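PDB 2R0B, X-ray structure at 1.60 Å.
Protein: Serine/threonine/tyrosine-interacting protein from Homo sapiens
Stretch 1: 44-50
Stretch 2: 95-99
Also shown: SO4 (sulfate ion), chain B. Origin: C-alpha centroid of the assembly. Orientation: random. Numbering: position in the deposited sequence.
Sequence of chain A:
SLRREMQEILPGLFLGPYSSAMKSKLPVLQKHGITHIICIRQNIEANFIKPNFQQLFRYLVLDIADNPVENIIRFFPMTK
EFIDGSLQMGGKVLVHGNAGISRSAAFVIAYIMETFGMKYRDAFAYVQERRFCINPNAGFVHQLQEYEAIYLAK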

ATOM      1  N   ILE A  44       3.039  17.940  -2.546  1.00 19.61           N
ATOM      2  CA  ILE A  44       3.058  18.534  -3.889  1.00 19.41           C
ATOM      3  C   ILE A  44       2.263  17.735  -4.929  1.00 18.47           C
ATOM      4  O   ILE A  44       1.873  18.303  -5.949  1.00 18.88           O
ATOM      5  CB  ILE A  44       4.489  18.803  -4.467  1.00 19.46           C
ATOM      6  CG1 ILE A  44       5.314  17.519  -4.543  1.00 19.90           C
ATOM      7  CG2 ILE A  44       5.207  19.894  -3.662  1.00 21.01           C
ATOM      8  CD1 ILE A  44       6.601  17.670  -5.334  1.00 20.58           C
ATOM      9  N   GLU A  45       2.034  16.441  -4.656  1.00 17.62           N
ATOM     10  CA  GLU A  45       1.162  15.581  -5.469  1.00 17.01           C
ATOM     11  C   GLU A  45      -0.321  15.642  -5.102  1.00 16.58           C
ATOM     12  O   GLU A  45      -1.143  15.000  -5.755  1.00 15.94           O
ATOM     13  CB  GLU A  45       1.621  14.111  -5.392  1.00 16.79           C
ATOM     14  CG  GLU A  45       2.976  13.812  -6.049  1.00 17.43           C
ATOM     15  CD  GLU A  45       3.500  12.404  -5.721  1.00 17.85           C
ATOM     16  OE1 GLU A  45       3.407  12.020  -4.551  1.00 17.81           O
ATOM     17  OE2 GLU A  45       4.065  11.711  -6.615  1.00 17.42           O
ATOM     18  N   ALA A  46      -0.669  16.372  -4.039  1.00 16.72           N
ATOM     19  CA  ALA A  46      -2.040  16.343  -3.514  1.00 17.16           C
ATOM     20  C   ALA A  46      -3.112  16.989  -4.427  1.00 17.34           C
ATOM     21  O   ALA A  46      -4.306  16.777  -4.227  1.00 17.93           O
ATOM     22  CB  ALA A  46      -2.091  16.899  -2.066  1.00 17.81           C
ATOM     23  N   ASN A  47      -2.681  17.715  -5.460  1.00 17.30           N
ATOM     24  CA  ASN A  47      -3.620  18.178  -6.506  1.00 16.95           C
ATOM     25  C   ASN A  47      -4.241  17.051  -7.333  1.00 17.34           C
ATOM     26  O   ASN A  47      -5.371  17.179  -7.810  1.00 17.66           O
ATOM     27  CB  ASN A  47      -2.991  19.232  -7.449  1.00 16.59           C
ATOM     28  CG  ASN A  47      -1.649  18.790  -8.074  1.00 18.13           C
ATOM     29  OD1 ASN A  47      -0.873  18.029  -7.475  1.00 17.56           O
ATOM     30  ND2 ASN A  47      -1.357  19.309  -9.274  1.00 13.69           N
ATOM     31  N   PHE A  48      -3.507  15.957  -7.540  1.00 16.60           N
ATOM     32  CA  PHE A  48      -4.053  14.866  -8.339  1.00 16.33           C
ATOM     33  C   PHE A  48      -4.143  13.528  -7.602  1.00 16.74           C
ATOM     34  O   PHE A  48      -4.779  12.603  -8.101  1.00 16.82           O
ATOM     35  CB  PHE A  48      -3.328  14.714  -9.687  1.00 16.27           C
ATOM     36  CG  PHE A  48      -1.899  14.235  -9.580  1.00 15.24           C
ATOM     37  CD1 PHE A  48      -1.573  12.933  -9.876  1.00 13.35           C
ATOM     38  CD2 PHE A  48      -0.876  15.111  -9.259  1.00 14.11           C
ATOM     39  CE1 PHE A  48      -0.273  12.477  -9.841  1.00 13.62           C
ATOM     40  CE2 PHE A  48       0.455  14.669  -9.204  1.00 14.89           C
ATOM     41  CZ  PHE A  48       0.764  13.339  -9.489  1.00 16.05           C
ATOM     42  N   ILE A  49      -3.519  13.435  -6.425  1.00 15.88           N
ATOM     43  CA  ILE A  49      -3.587  12.224  -5.613  1.00 15.49           C
ATOM     44  C   ILE A  49      -4.218  12.572  -4.259  1.00 15.11           C
ATOM     45  O   ILE A  49      -3.584  13.187  -3.390  1.00 16.51           O
ATOM     46  CB  ILE A  49      -2.231  11.545  -5.389  1.00 14.61           C
ATOM     47  CG1 ILE A  49      -1.496  11.287  -6.694  1.00 15.14           C
ATOM     48  CG2 ILE A  49      -2.424  10.182  -4.676  1.00 13.99           C
ATOM     49  CD1 ILE A  49      -0.098  10.776  -6.473  1.00 14.12           C
ATOM     50  N   LYS A  50      -5.461  12.156  -4.093  1.00 16.29           N
ATOM     51  CA  LYS A  50      -6.265  12.573  -2.954  1.00 17.04           C
ATOM     52  C   LYS A  50      -7.484  11.663  -2.772  1.00 16.53           C
ATOM     53  O   LYS A  50      -7.846  10.919  -3.684  1.00 16.05           O
ATOM     54  CB  LYS A  50      -6.724  14.019  -3.173  1.00 17.39           C
ATOM     55  CG  LYS A  50      -7.881  14.141  -4.154  1.00 20.79           C
ATOM     56  CD  LYS A  50      -8.279  15.586  -4.367  1.00 26.97           C
ATOM     57  CE  LYS A  50      -7.637  16.173  -5.597  1.00 28.87           C
ATOM     58  NZ  LYS A  50      -8.369  15.788  -6.862  1.00 31.66           N
TER
HETATM   59  S   SO4 B   1       4.794   5.110  -5.693  1.00 15.39           S
HETATM   60  O1  SO4 B   1       5.363   4.373  -6.821  1.00 17.77           O
HETATM   61  O2  SO4 B   1       5.923   5.520  -4.867  1.00 15.28           O
HETATM   62  O3  SO4 B   1       4.122   6.330  -6.131  1.00 18.71           O
HETATM   63  O4  SO4 B   1       3.851   4.290  -4.934  1.00 19.11           O
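Stretch 2, residues 95-99: VHGNA

Stretch 2 meets stretch 1 in a small, side-chain-mediated contact, in which one nearly linear hydrogen bond is joined to a nonpolar patch built around Ile 49. The area buried is 217 Å², both sides summed, and no residues closer in sequence than 47 positions touch, so the contact is one of tertiary folding.

The backbones stay apart. The nearest pair of CA atoms, Ile 49 CA and Asn 98 CA, is 7.0 Å apart, and no backbone hydrogen bond joins the two stretches. Stretch 1 opens in a 3-10 segment that includes Ile 44 and Glu 45, and by Phe 48 to Lys 50 it is loop. Its turn is closed by the carbonyl of Glu 45, which accepts from two successive amides: Phe 48 N lies 3.1 Å from Glu 45 O, and Ile 49 N lies 2.9 Å from the same Glu 45 O. Stretch 2 enters as the end of a strand, Val 95 and His 96, with extended phi/psi of -106/123 and -135/151. It leaves the strand at Gly 97 (-120/-135) and continues as loop through Asn 98 and Ala 99. With a short turn facing a strand end, there is no pair of regular axes from which to quote a crossing angle.

The contacts run in opposite order along the two chains: Glu 45 pairs with Asn 98, whereas Ile 49, further on, reaches back to His 96 as well as to Gly 97 and Asn 98; Phe 48 also meets Asn 98. The CA-to-CB bonds of Glu 45, Ile 49, His 96 and Asn 98 all point toward the opposing stretch. Asn 98, with chi1 at 179° (t), has the largest covered area, 68 Å², followed by Ile 49 with 57 Å².

The polar element is the bond from Asn 98 ND2 to Glu 45 OE2, 2.9 Å long with an N-H...acceptor angle of 173°. The same amide nitrogen lies at the edge of the Phe 48 ring, near its plane, with Asn 98 ND2 3.6 Å from Phe 48 CZ. The CA-to-CB bond of Phe 48 points sideways, yet the end of its side chain comes nearer.

Ile 49, with chi1 m and chi2 t, supplies the nonpolar part. Ile 49 CD1 packs 3.5 Å from Asn 98 CB, and Ile 49 CG2 approaches the edge of the imidazole, 3.6 Å from His 96 CE1. That ring is held within its own stretch by a hydrogen bond from His 96 ND1 to Gly 97 O, 3.0 Å at 171°. A water extends the link: the water oxygen lies 2.8 Å from Lys 50 O, to which the water donates, and the same water oxygen is hydrogen-bonded to His 96 NE2 at 2.7 Å.

The backbone of stretch 2 also binds the sulfate ion, with Asn 98 N 2.8 Å and Ala 99 N 3.1 Å from SO4 O3. Asn 98 thus engages the anion through its main chain and stretch 1 through its side chain.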

ATOM      1  N   VAL A  95      -4.286  -0.181  -1.448  1.00 12.69           N
ATOM      2  CA  VAL A  95      -3.135   0.680  -1.152  1.00 13.04           C
ATOM      3  C   VAL A  95      -2.638   1.270  -2.476  1.00 13.49           C
ATOM      4  O   VAL A  95      -2.317   0.532  -3.404  1.00 14.00           O
ATOM      5  CB  VAL A  95      -1.972  -0.100  -0.526  1.00 12.27           C
ATOM      6  CG1 VAL A  95      -0.817   0.880  -0.195  1.00 14.40           C
ATOM      7  CG2 VAL A  95      -2.440  -0.858   0.708  1.00 13.00           C
ATOM      8  N   HIS A  96      -2.591   2.596  -2.573  1.00 13.25           N
ATOM      9  CA  HIS A  96      -2.136   3.220  -3.799  1.00 12.48           C
ATOM     10  C   HIS A  96      -1.158   4.345  -3.516  1.00 13.28           C
ATOM     11  O   HIS A  96      -1.192   4.966  -2.439  1.00 13.09           O
ATOM     12  CB  HIS A  96      -3.321   3.673  -4.693  1.00 12.89           C
ATOM     13  CG  HIS A  96      -3.957   4.964  -4.271  1.00 12.43           C
ATOM     14  ND1 HIS A  96      -3.355   6.192  -4.473  1.00 13.86           N
ATOM     15  CD2 HIS A  96      -5.140   5.217  -3.655  1.00 14.00           C
ATOM     16  CE1 HIS A  96      -4.145   7.142  -4.000  1.00 15.14           C
ATOM     17  NE2 HIS A  96      -5.233   6.579  -3.508  1.00 13.50           N
ATOM     18  N   GLY A  97      -0.264   4.575  -4.480  1.00 13.11           N
ATOM     19  CA  GLY A  97       0.639   5.700  -4.424  1.00 12.90           C
ATOM     20  C   GLY A  97       0.359   6.552  -5.649  1.00 12.74           C
ATOM     21  O   GLY A  97      -0.801   6.812  -5.989  1.00 14.03           O
ATOM     22  N   ASN A  98       1.425   6.991  -6.317  1.00 13.20           N
ATOM     23  CA  ASN A  98       1.303   7.631  -7.614  1.00 13.37           C
ATOM     24  C   ASN A  98       1.395   6.542  -8.687  1.00 13.33           C
ATOM     25  O   ASN A  98       0.396   6.233  -9.354  1.00 13.97           O
ATOM     26  CB  ASN A  98       2.404   8.695  -7.748  1.00 13.62           C
ATOM     27  CG  ASN A  98       2.392   9.404  -9.080  1.00 14.66           C
ATOM     28  OD1 ASN A  98       1.849   8.898 -10.064  1.00 17.02           O
ATOM     29  ND2 ASN A  98       3.036  10.582  -9.135  1.00 14.74           N
ATOM     30  N   ALA A  99       2.572   5.930  -8.801  1.00 12.90           N
ATOM     31  CA  ALA A  99       2.846   4.910  -9.805  1.00 14.20           C
ATOM     32  C   ALA A  99       2.524   3.487  -9.330  1.00 15.09           C
ATOM     33  O   ALA A  99       2.386   2.601 -10.163  1.00 14.30           O
ATOM     34  CB  ALA A  99       4.333   4.982 -10.293  1.00 14.27           C
TER
HETATM   35  O   HOH W   1      -7.376   8.165  -3.792  1.00 21.18           O